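Local coordinates for lectin (Polyandrocarpa misakiensis, PDB 1TLG), which binds galactose through a bound calcium ion and takes part in the defence of this organism against microorganisms, at residues G50-V55 with Q98-Y103; G63-L68 with N85-P90; W93-Q98 with L106-C111. All coordinates share one frame; numbering follows the deposited sequence.

Interaction 1 of 3, residues G50-V55 with Q98-Y103. With ZN (zinc ion), chain F; GAL (beta-D-galactopyranose), chain C.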
loop_
_atom_site.group_PDB
_atom_site.type_symbol
_atom_site.label_atom_id
_atom_site.label_comp_id
_atom_site.label_asym_id
_atom_site.label_seq_id
_atom_site.Cartn_x
_atom_site.Cartn_y
_atom_site.Cartn_z
ATOM N N GLY A 50 -3.326 -3.879 -11.921
ATOM C CA GLY A 50 -4.307 -3.996 -12.970
ATOM C C GLY A 50 -5.569 -4.741 -12.559
ATOM O O GLY A 50 -6.202 -5.379 -13.409
ATOM N N HIS A 51 -5.954 -4.677 -11.296
ATOM C CA HIS A 51 -7.158 -5.337 -10.815
ATOM C C HIS A 51 -8.143 -4.370 -10.178
ATOM O O HIS A 51 -7.793 -3.235 -9.836
ATOM C CB HIS A 51 -6.814 -6.413 -9.781
ATOM C CG HIS A 51 -6.552 -7.725 -10.452
ATOM N ND1 HIS A 51 -7.558 -8.443 -11.063
ATOM C CD2 HIS A 51 -5.398 -8.434 -10.606
ATOM C CE1 HIS A 51 -7.041 -9.547 -11.572
ATOM N NE2 HIS A 51 -5.750 -9.560 -11.313
ATOM N N ASP A 52 -9.374 -4.848 -10.015
ATOM C CA ASP A 52 -10.431 -4.074 -9.383
ATOM C C ASP A 52 -10.242 -4.085 -7.864
ATOM O O ASP A 52 -9.917 -5.120 -7.285
ATOM C CB ASP A 52 -11.829 -4.652 -9.658
ATOM C CG ASP A 52 -12.199 -4.660 -11.119
ATOM O OD1 ASP A 52 -11.511 -4.004 -11.936
ATOM O OD2 ASP A 52 -13.181 -5.350 -11.485
ATOM N N TYR A 53 -10.551 -2.963 -7.231
ATOM C CA TYR A 53 -10.470 -2.837 -5.791
ATOM C C TYR A 53 -11.668 -2.038 -5.261
ATOM O O TYR A 53 -12.124 -1.099 -5.911
ATOM C CB TYR A 53 -9.240 -2.042 -5.354
ATOM C CG TYR A 53 -7.883 -2.670 -5.509
ATOM C CD1 TYR A 53 -7.286 -2.788 -6.755
ATOM C CD2 TYR A 53 -7.178 -3.123 -4.390
ATOM C CE1 TYR A 53 -6.029 -3.343 -6.890
ATOM C CE2 TYR A 53 -5.919 -3.683 -4.525
ATOM C CZ TYR A 53 -5.355 -3.797 -5.777
ATOM O OH TYR A 53 -4.111 -4.357 -5.930
ATOM N N TRP A 54 -12.124 -2.385 -4.064
ATOM C CA TRP A 54 -13.193 -1.593 -3.468
ATOM C C TRP A 54 -12.615 -0.306 -2.881
ATOM O O TRP A 54 -11.440 -0.241 -2.532
ATOM C CB TRP A 54 -13.819 -2.339 -2.299
ATOM C CG TRP A 54 -14.699 -3.480 -2.713
ATOM C CD1 TRP A 54 -14.530 -4.808 -2.453
ATOM C CD2 TRP A 54 -15.905 -3.363 -3.486
ATOM N NE1 TRP A 54 -15.574 -5.518 -3.005
ATOM C CE2 TRP A 54 -16.422 -4.663 -3.646
ATOM C CE3 TRP A 54 -16.596 -2.286 -4.048
ATOM C CZ2 TRP A 54 -17.607 -4.916 -4.347
ATOM C CZ3 TRP A 54 -17.761 -2.533 -4.744
ATOM C CH2 TRP A 54 -18.267 -3.837 -4.882
ATOM N N VAL A 55 -13.473 0.665 -2.678
ATOM C CA VAL A 55 -13.198 1.905 -1.982
ATOM C C VAL A 55 -14.437 2.123 -1.094
ATOM O O VAL A 55 -15.466 1.479 -1.321
ATOM C CB VAL A 55 -12.879 3.135 -2.816
ATOM C CG1 VAL A 55 -11.671 2.873 -3.719
ATOM C CG2 VAL A 55 -14.034 3.620 -3.684
ATOM N N GLN A 98 -15.910 1.207 -6.685
ATOM C CA GLN A 98 -14.637 0.518 -6.826
ATOM C C GLN A 98 -13.671 1.307 -7.706
ATOM O O GLN A 98 -14.092 2.206 -8.431
ATOM C CB GLN A 98 -14.845 -0.841 -7.536
ATOM C CG GLN A 98 -15.260 -0.651 -8.994
ATOM C CD GLN A 98 -15.127 -1.839 -9.910
ATOM O OE1 GLN A 98 -14.466 -2.844 -9.638
ATOM N NE2 GLN A 98 -15.742 -1.825 -11.089
ATOM N N ILE A 99 -12.424 0.862 -7.684
ATOM C CA ILE A 99 -11.404 1.342 -8.608
ATOM C C ILE A 99 -11.446 0.275 -9.715
ATOM O O ILE A 99 -11.070 -0.871 -9.501
ATOM C CB ILE A 99 -9.999 1.407 -8.007
ATOM C CG1 ILE A 99 -9.858 2.592 -7.043
ATOM C CG2 ILE A 99 -8.927 1.453 -9.081
ATOM C CD1 ILE A 99 -8.596 2.523 -6.206
ATOM N N TRP A 100 -11.953 0.662 -10.866
ATOM C CA TRP A 100 -12.106 -0.256 -11.994
ATOM C C TRP A 100 -10.846 -0.325 -12.850
ATOM O O TRP A 100 -10.397 0.691 -13.367
ATOM C CB TRP A 100 -13.307 0.213 -12.804
ATOM C CG TRP A 100 -13.740 -0.658 -13.936
ATOM C CD1 TRP A 100 -13.494 -1.989 -14.120
ATOM C CD2 TRP A 100 -14.562 -0.252 -15.040
ATOM N NE1 TRP A 100 -14.096 -2.434 -15.275
ATOM C CE2 TRP A 100 -14.757 -1.379 -15.856
ATOM C CE3 TRP A 100 -15.136 0.961 -15.428
ATOM C CZ2 TRP A 100 -15.511 -1.327 -17.026
ATOM C CZ3 TRP A 100 -15.887 1.000 -16.589
ATOM C CH2 TRP A 100 -16.075 -0.142 -17.388
ATOM N N SER A 101 -10.286 -1.512 -12.986
ATOM C CA SER A 101 -9.080 -1.772 -13.736
ATOM C C SER A 101 -9.191 -1.290 -15.174
ATOM O O SER A 101 -8.176 -0.959 -15.792
ATOM C CB SER A 101 -8.690 -3.251 -13.686
ATOM O OG SER A 101 -9.647 -4.129 -14.250
ATOM N N LYS A 102 -10.418 -1.196 -15.707
ATOM C CA LYS A 102 -10.544 -0.724 -17.084
ATOM C C LYS A 102 -9.884 0.644 -17.257
ATOM O O LYS A 102 -9.232 0.917 -18.272
ATOM C CB LYS A 102 -11.985 -0.655 -17.586
ATOM C CG LYS A 102 -12.026 -0.261 -19.062
ATOM C CD LYS A 102 -13.419 -0.379 -19.662
ATOM C CE LYS A 102 -13.438 0.282 -21.037
ATOM N NZ LYS A 102 -14.561 -0.222 -21.886
ATOM N N TYR A 103 -10.080 1.514 -16.283
ATOM C CA TYR A 103 -9.518 2.852 -16.327
ATOM C C TYR A 103 -8.668 3.210 -15.107
ATOM O O TYR A 103 -8.080 4.294 -15.127
ATOM C CB TYR A 103 -10.645 3.891 -16.345
ATOM C CG TYR A 103 -11.552 3.786 -17.550
ATOM C CD1 TYR A 103 -11.191 4.352 -18.767
ATOM C CD2 TYR A 103 -12.765 3.122 -17.454
ATOM C CE1 TYR A 103 -12.033 4.266 -19.863
ATOM C CE2 TYR A 103 -13.615 3.033 -18.546
ATOM C CZ TYR A 103 -13.244 3.612 -19.743
ATOM O OH TYR A 103 -14.076 3.522 -20.833
HETATM ZN ZN ZN F . -4.669 -11.439 -11.407
HETATM C C1 GAL C . -20.676 -2.661 -16.555
HETATM C C2 GAL C . -21.233 -1.249 -16.364
HETATM C C3 GAL C . -20.088 -0.275 -16.169
HETATM C C4 GAL C . -19.092 -0.727 -15.056
HETATM C C5 GAL C . -18.646 -2.182 -15.325
HETATM C C6 GAL C . -17.703 -2.804 -14.278
HETATM O O1 GAL C . -21.728 -3.556 -16.602
HETATM O O2 GAL C . -21.931 -0.860 -17.551
HETATM O O3 GAL C . -20.651 0.943 -15.838
HETATM O O4 GAL C . -19.718 -0.528 -13.825
HETATM O O5 GAL C . -19.820 -3.027 -15.465
HETATM O O6 GAL C . -17.277 -4.084 -14.720
HETATM O O HOH W 1 -15.821 -4.542 -12.430
#

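Interaction 2 of 3, residues G63-L68 with N85-P90. With CA (calcium ion), chain D; GAL (beta-D-galactopyranose), chain C.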
loop_
_atom_site.group_PDB
_atom_site.type_symbol
_atom_site.label_atom_id
_atom_site.label_comp_id
_atom_site.label_asym_id
_atom_site.label_seq_id
_atom_site.Cartn_x
_atom_site.Cartn_y
_atom_site.Cartn_z
ATOM N N GLY A 63 -29.317 6.538 -1.569
ATOM C CA GLY A 63 -29.769 6.027 -2.845
ATOM C C GLY A 63 -29.391 6.836 -4.071
ATOM O O GLY A 63 -28.864 7.946 -4.038
ATOM N N ALA A 64 -29.712 6.259 -5.222
ATOM C CA ALA A 64 -29.469 6.847 -6.531
ATOM C C ALA A 64 -28.007 7.243 -6.694
ATOM O O ALA A 64 -27.091 6.488 -6.353
ATOM C CB ALA A 64 -30.396 8.034 -6.733
ATOM N N TYR A 65 -27.779 8.429 -7.234
ATOM C CA TYR A 65 -26.408 8.908 -7.372
ATOM C C TYR A 65 -26.074 9.884 -6.251
ATOM O O TYR A 65 -25.388 10.881 -6.479
ATOM C CB TYR A 65 -26.085 9.458 -8.751
ATOM C CG TYR A 65 -26.156 8.471 -9.893
ATOM C CD1 TYR A 65 -26.176 7.093 -9.724
ATOM C CD2 TYR A 65 -26.171 8.957 -11.198
ATOM C CE1 TYR A 65 -26.240 6.232 -10.809
ATOM C CE2 TYR A 65 -26.230 8.102 -12.281
ATOM C CZ TYR A 65 -26.265 6.745 -12.082
ATOM O OH TYR A 65 -26.317 5.913 -13.180
ATOM N N ASN A 66 -26.491 9.550 -5.032
ATOM C CA ASN A 66 -26.107 10.341 -3.861
ATOM C C ASN A 66 -24.973 9.577 -3.161
ATOM O O ASN A 66 -25.128 9.059 -2.058
ATOM C CB ASN A 66 -27.270 10.539 -2.900
ATOM C CG ASN A 66 -28.426 11.270 -3.568
ATOM O OD1 ASN A 66 -28.212 12.409 -3.995
ATOM N ND2 ASN A 66 -29.586 10.632 -3.651
ATOM N N PHE A 67 -23.845 9.459 -3.861
ATOM C CA PHE A 67 -22.708 8.703 -3.319
ATOM C C PHE A 67 -22.073 9.343 -2.100
ATOM O O PHE A 67 -21.710 10.529 -2.079
ATOM C CB PHE A 67 -21.686 8.500 -4.453
ATOM C CG PHE A 67 -22.222 7.579 -5.528
ATOM C CD1 PHE A 67 -22.176 6.204 -5.347
ATOM C CD2 PHE A 67 -22.782 8.089 -6.687
ATOM C CE1 PHE A 67 -22.676 5.353 -6.306
ATOM C CE2 PHE A 67 -23.280 7.237 -7.657
ATOM C CZ PHE A 67 -23.232 5.871 -7.460
ATOM N N LEU A 68 -21.903 8.554 -1.035
ATOM C CA LEU A 68 -21.232 9.025 0.166
ATOM C C LEU A 68 -20.013 8.145 0.509
ATOM O O LEU A 68 -20.086 6.915 0.466
ATOM C CB LEU A 68 -22.125 8.972 1.406
ATOM C CG LEU A 68 -23.421 9.769 1.464
ATOM C CD1 LEU A 68 -24.229 9.370 2.691
ATOM C CD2 LEU A 68 -23.157 11.274 1.488
ATOM N N ASN A 85 -17.658 8.245 -18.320
ATOM C CA ASN A 85 -19.034 7.786 -18.449
ATOM C C ASN A 85 -19.533 7.002 -17.240
ATOM O O ASN A 85 -20.354 6.090 -17.410
ATOM C CB ASN A 85 -19.215 6.935 -19.708
ATOM C CG ASN A 85 -18.864 7.628 -21.003
ATOM O OD1 ASN A 85 -18.178 7.095 -21.879
ATOM N ND2 ASN A 85 -19.342 8.856 -21.191
ATOM N N GLU A 86 -19.083 7.351 -16.037
ATOM C CA GLU A 86 -19.574 6.688 -14.819
ATOM C C GLU A 86 -19.775 7.832 -13.833
ATOM O O GLU A 86 -19.098 8.855 -13.986
ATOM C CB GLU A 86 -18.572 5.645 -14.349
ATOM C CG GLU A 86 -18.214 4.554 -15.341
ATOM C CD GLU A 86 -19.337 3.567 -15.594
ATOM O OE1 GLU A 86 -20.243 3.384 -14.749
ATOM O OE2 GLU A 86 -19.301 2.928 -16.669
ATOM N N PRO A 87 -20.658 7.723 -12.865
ATOM C CA PRO A 87 -21.482 6.551 -12.656
ATOM C C PRO A 87 -22.580 6.411 -13.699
ATOM O O PRO A 87 -23.052 7.427 -14.216
ATOM C CB PRO A 87 -22.092 6.801 -11.280
ATOM C CG PRO A 87 -22.173 8.283 -11.174
ATOM C CD PRO A 87 -20.944 8.794 -11.875
ATOM N N SER A 88 -22.973 5.178 -13.999
ATOM C CA SER A 88 -23.965 4.946 -15.030
ATOM C C SER A 88 -24.908 3.794 -14.723
ATOM O O SER A 88 -25.803 3.583 -15.540
ATOM C CB SER A 88 -23.212 4.634 -16.341
ATOM O OG SER A 88 -22.585 3.362 -16.201
ATOM N N ASN A 89 -24.733 3.068 -13.625
ATOM C CA ASN A 89 -25.628 1.934 -13.360
ATOM C C ASN A 89 -27.014 2.451 -13.006
ATOM O O ASN A 89 -27.165 3.614 -12.622
ATOM C CB ASN A 89 -25.053 1.051 -12.250
ATOM C CG ASN A 89 -23.853 0.241 -12.695
ATOM O OD1 ASN A 89 -23.023 0.768 -13.442
ATOM N ND2 ASN A 89 -23.764 -1.011 -12.239
ATOM N N PRO A 90 -28.023 1.602 -13.108
ATOM C CA PRO A 90 -29.387 1.994 -12.781
ATOM C C PRO A 90 -29.472 2.546 -11.364
ATOM O O PRO A 90 -29.065 1.961 -10.367
ATOM C CB PRO A 90 -30.195 0.728 -13.009
ATOM C CG PRO A 90 -29.361 -0.096 -13.943
ATOM C CD PRO A 90 -27.934 0.190 -13.546
HETATM CA CA CA D . -20.766 1.695 -13.502
HETATM C C1 GAL C . -20.676 -2.661 -16.555
HETATM C C2 GAL C . -21.233 -1.249 -16.364
HETATM C C3 GAL C . -20.088 -0.275 -16.169
HETATM C C4 GAL C . -19.092 -0.727 -15.056
HETATM C C5 GAL C . -18.646 -2.182 -15.325
HETATM C C6 GAL C . -17.703 -2.804 -14.278
HETATM O O1 GAL C . -21.728 -3.556 -16.602
HETATM O O2 GAL C . -21.931 -0.860 -17.551
HETATM O O3 GAL C . -20.651 0.943 -15.838
HETATM O O4 GAL C . -19.718 -0.528 -13.825
HETATM O O5 GAL C . -19.820 -3.027 -15.465
HETATM O O6 GAL C . -17.277 -4.084 -14.720
#

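Interaction 3 of 3, residues W93-Q98 with L106-C111. With CA (calcium ion), chain D; GAL (beta-D-galactopyranose), chain C.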
loop_
_atom_site.group_PDB
_atom_site.type_symbol
_atom_site.label_atom_id
_atom_site.label_comp_id
_atom_site.label_asym_id
_atom_site.label_seq_id
_atom_site.Cartn_x
_atom_site.Cartn_y
_atom_site.Cartn_z
ATOM N N TRP A 93 -30.661 0.651 -8.119
ATOM C CA TRP A 93 -29.820 -0.335 -7.464
ATOM C C TRP A 93 -29.081 0.210 -6.240
ATOM O O TRP A 93 -28.834 1.405 -6.066
ATOM C CB TRP A 93 -28.738 -0.829 -8.427
ATOM C CG TRP A 93 -29.120 -1.587 -9.654
ATOM C CD1 TRP A 93 -30.361 -1.731 -10.214
ATOM C CD2 TRP A 93 -28.210 -2.286 -10.524
ATOM N NE1 TRP A 93 -30.282 -2.491 -11.354
ATOM C CE2 TRP A 93 -28.973 -2.845 -11.571
ATOM C CE3 TRP A 93 -26.827 -2.498 -10.514
ATOM C CZ2 TRP A 93 -28.406 -3.602 -12.594
ATOM C CZ3 TRP A 93 -26.264 -3.246 -11.532
ATOM C CH2 TRP A 93 -27.052 -3.789 -12.557
ATOM N N GLN A 94 -28.675 -0.741 -5.403
ATOM C CA GLN A 94 -27.773 -0.462 -4.294
ATOM C C GLN A 94 -26.408 -0.379 -5.005
ATOM O O GLN A 94 -26.027 -1.388 -5.601
ATOM C CB GLN A 94 -27.743 -1.585 -3.274
ATOM C CG GLN A 94 -28.976 -1.707 -2.399
ATOM C CD GLN A 94 -28.889 -2.884 -1.441
ATOM O OE1 GLN A 94 -28.075 -3.799 -1.585
ATOM N NE2 GLN A 94 -29.749 -2.880 -0.426
ATOM N N LEU A 95 -25.776 0.786 -5.007
ATOM C CA LEU A 95 -24.514 0.916 -5.729
ATOM C C LEU A 95 -23.327 1.231 -4.830
ATOM O O LEU A 95 -23.350 2.156 -4.022
ATOM C CB LEU A 95 -24.660 1.992 -6.827
ATOM C CG LEU A 95 -25.675 1.606 -7.918
ATOM C CD1 LEU A 95 -26.131 2.828 -8.695
ATOM C CD2 LEU A 95 -25.097 0.561 -8.860
ATOM N N CYS A 96 -22.270 0.457 -5.018
ATOM C CA CYS A 96 -21.023 0.576 -4.271
ATOM C C CYS A 96 -19.920 1.004 -5.227
ATOM O O CYS A 96 -20.065 0.809 -6.437
ATOM C CB CYS A 96 -20.675 -0.769 -3.616
ATOM S SG CYS A 96 -21.886 -1.205 -2.352
ATOM N N VAL A 97 -18.864 1.602 -4.684
ATOM C CA VAL A 97 -17.804 2.125 -5.545
ATOM C C VAL A 97 -16.509 1.331 -5.489
ATOM O O VAL A 97 -16.003 0.838 -4.486
ATOM C CB VAL A 97 -17.599 3.622 -5.228
ATOM C CG1 VAL A 97 -16.605 4.280 -6.176
ATOM C CG2 VAL A 97 -18.947 4.341 -5.339
ATOM N N GLN A 98 -15.910 1.207 -6.685
ATOM C CA GLN A 98 -14.637 0.518 -6.826
ATOM C C GLN A 98 -13.671 1.307 -7.706
ATOM O O GLN A 98 -14.092 2.206 -8.431
ATOM C CB GLN A 98 -14.845 -0.841 -7.536
ATOM C CG GLN A 98 -15.260 -0.651 -8.994
ATOM C CD GLN A 98 -15.127 -1.839 -9.910
ATOM O OE1 GLN A 98 -14.466 -2.844 -9.638
ATOM N NE2 GLN A 98 -15.742 -1.825 -11.089
ATOM N N LEU A 106 -12.608 5.505 -10.550
ATOM C CA LEU A 106 -13.795 5.075 -9.824
ATOM C C LEU A 106 -14.951 4.657 -10.718
ATOM O O LEU A 106 -15.119 5.163 -11.827
ATOM C CB LEU A 106 -14.278 6.142 -8.844
ATOM C CG LEU A 106 -13.292 6.557 -7.750
ATOM C CD1 LEU A 106 -13.983 7.526 -6.798
ATOM C CD2 LEU A 106 -12.725 5.360 -6.995
ATOM N N ASP A 107 -15.760 3.734 -10.202
ATOM C CA ASP A 107 -16.891 3.218 -10.972
ATOM C C ASP A 107 -17.984 2.719 -10.036
ATOM O O ASP A 107 -17.635 2.271 -8.950
ATOM C CB ASP A 107 -16.408 2.091 -11.900
ATOM C CG ASP A 107 -17.562 1.323 -12.532
ATOM O OD1 ASP A 107 -18.419 1.985 -13.160
ATOM O OD2 ASP A 107 -17.642 0.084 -12.395
ATOM N N ASP A 108 -19.247 2.780 -10.452
ATOM C CA ASP A 108 -20.345 2.275 -9.622
ATOM C C ASP A 108 -20.755 0.867 -10.048
ATOM O O ASP A 108 -20.930 0.599 -11.239
ATOM C CB ASP A 108 -21.538 3.217 -9.695
ATOM C CG ASP A 108 -22.158 3.354 -11.074
ATOM O OD1 ASP A 108 -21.463 3.348 -12.107
ATOM O OD2 ASP A 108 -23.409 3.483 -11.130
ATOM N N VAL A 109 -20.917 -0.045 -9.106
ATOM C CA VAL A 109 -21.259 -1.429 -9.372
ATOM C C VAL A 109 -22.230 -1.997 -8.343
ATOM O O VAL A 109 -22.493 -1.363 -7.324
ATOM C CB VAL A 109 -20.000 -2.323 -9.252
ATOM C CG1 VAL A 109 -19.026 -2.059 -10.378
ATOM C CG2 VAL A 109 -19.334 -2.080 -7.899
ATOM N N GLY A 110 -22.690 -3.214 -8.600
ATOM C CA GLY A 110 -23.535 -3.904 -7.610
ATOM C C GLY A 110 -22.543 -4.239 -6.483
ATOM O O GLY A 110 -21.328 -4.247 -6.723
ATOM N N CYS A 111 -23.034 -4.502 -5.283
ATOM C CA CYS A 111 -22.102 -4.745 -4.179
ATOM C C CYS A 111 -21.722 -6.193 -3.968
ATOM O O CYS A 111 -21.032 -6.506 -2.994
ATOM C CB CYS A 111 -22.759 -4.064 -2.961
ATOM S SG CYS A 111 -23.265 -2.342 -3.318
HETATM CA CA CA D . -20.766 1.695 -13.502
HETATM C C1 GAL C . -20.676 -2.661 -16.555
HETATM C C2 GAL C . -21.233 -1.249 -16.364
HETATM C C3 GAL C . -20.088 -0.275 -16.169
HETATM C C4 GAL C . -19.092 -0.727 -15.056
HETATM C C5 GAL C . -18.646 -2.182 -15.325
HETATM C C6 GAL C . -17.703 -2.804 -14.278
HETATM O O1 GAL C . -21.728 -3.556 -16.602
HETATM O O2 GAL C . -21.931 -0.860 -17.551
HETATM O O3 GAL C . -20.651 0.943 -15.838
HETATM O O4 GAL C . -19.718 -0.528 -13.825
HETATM O O5 GAL C . -19.820 -3.027 -15.465
HETATM O O6 GAL C . -17.277 -4.084 -14.720
#

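Interaction 1 of 3, residues G50-V55 with Q98-Y103
Tyr53 and Ile99 form a hydrogen-bonded antiparallel pair, Ile99 N reaching Tyr53 O at 2.7 Å and Tyr53 N returning to Ile99 O at 3.1 Å. Edge strand 53-55 is thereby joined to strand 96-100, the central strand of the small sheet.

Apolar contact involves the face that carries Tyr53 and Ile99. CG1 of Val55 meets CG1 of Ile99 at 3.8 Å, the two side chains crossing nearly at right angles, and Ile99 also packs against helix 36-49.

The polar centre is Asp52. Its OD1 accepts a nearly straight bond from Ser101 N (3.0 Å, 170°) and a second from Ser101 OG, the two donors lying on opposite faces of the carboxylate plane. This double grip ties down the turn after the strand, while the same oxygen lies at the edge of the Trp100 indole.

One water joins Asp52, Gln98 and the sugar: it donates to Asp52 OD2, accepts from Gln98 NE2 and hydrogen-bonds to galactose O6. NE2 has another partner in Asp107 OD2.

Trp100 CG lies anti to the backbone N (chi1 -174°), carrying the indole away from 50-55 to the sugar. Lys102 CB packs over the centre of one face; over the opposite face, toward its rim, lies galactose C6, 3.6 Å above the ring plane. Apolar indole and polar water together are consistent with a role in holding the exocyclic arm of the sugar.

Interaction 2 of 3, residues G63-L68 with N85-P90
Tyr65 stretches across to Pro87 and Asn89 from the third position of a type II' turn that runs from Gly63 to Asn66. Asn66 N closes the turn on Gly63 O. With CG anti to the carbonyl carbon (chi1 -64°), the side chain is directed toward 85-90. Its hydroxyl donates to Asn89 O in a bond modelled at 2.5 Å, so short that its exact length is doubtful; it arrives 26° out of the carbonyl plane, with the acceptor at the ring edge. Pro87 CG sits over the centre of one face of the same ring, a CH-pi contact 4.1 Å from the centroid and 11° off the normal. The tyrosine is therefore held through its hydroxyl and through one ring face.

Phe67 is the second residue to touch the loop. Its CE2 comes 3.8 Å from Pro87 CG, so the proline ring is in contact with both aromatic side chains.

A cis peptide bond precedes Pro87, as is usual for the proline of the C-type lectin Glu-Pro motif, and the calcium ligands flank it. Glu86 OE1 binds the ion at 2.2 Å and Asn89 OD1 at 2.4 Å. Ser88 OG donates to Glu86 OE1 from above the carboxylate plane (2.8 Å), a second-shell bond that should help fix the orientation of the carboxylate. The aromatic pair thus packs behind the loop that supplies these ligands.

Elsewhere, Phe67 makes an edge-to-face contact with Trp82 and touches Val97 of strand 96-100. Tyr65, Phe67 and Pro87 all rest against Asp108 of strand 105-109, and Leu68 begins strand 68-69, whose antiparallel partner is strand 57-58.

Interaction 3 of 3, residues W93-Q98 with L106-C111
The beta hairpin of strands 96-100 and 105-109, which in C-type lectins carries part of the sugar-binding calcium site, is fastened here by paired backbones and a disulfide. Cys96 and Val109 form one hydrogen-bonded antiparallel pair, with Cys96 N to Val109 O and Val109 N to Cys96 O both 2.9 Å long. Gln98 and Asp107 form another, and Val97 with Asp108 is the non-hydrogen-bonded pair between them. Two residues after Val109, Cys111 SG bonds to Cys96 SG at 2.0 Å, the chi3 of 97° giving a right-handed disulfide, which packs on Tyr14 of helix 14-22.

The second strand supplies three of the calcium ligands. Asp107 and Asp108 occupy the place of the Asn-Asp pair in the WND motif of related lectins. Asp107 OD1 binds calcium at 2.4 Å. Asp108 chelates the ion through its backbone O and its OD1; a chi1 of 63° sets CG between N and the carbonyl carbon, keeping the carboxylate near that backbone oxygen. Ser88 N also hydrogen-bonds to Asp108 OD1. The other carboxylate oxygen, OD2, probably accepts from Asn89 N and has Leu95 CD1 beside it, the leucine and aspartate side chains pointing the same way.

The first strand probably helps to position Asp107 from the second shell. Gln98 NE2 donates to Asp107 OD2 at 3.0 Å, meeting the anti lone pair of OD2, with the oxygen almost in the amide plane. That leaves Asp107 divided between metal and sugar: OD1 on the ion, and OD2 only 2.6 Å from galactose O4.

How the interactions relate
Interactions 1 and 3 lie on either side of strand 96-100 in the antiparallel sheet 53-55, 96-100, 105-109; their centres are 11 Å apart, they share Gln98, and their segments alternate along the chain. Interaction 2 lies between strands 57-58 and 96-100, wholly between the two segments of interaction 1 in sequence, and closes before interaction 3 opens. Its centre is 7 Å from that of interaction 3 and 16 Å from that of interaction 1. Interactions 2 and 3 together complete the calcium shell, two protein ligands from the loop and three from the hairpin, with two galactose hydroxyls. Interaction 1 reaches the same sugar from its exocyclic end, so loop and sheet jointly form the binding site.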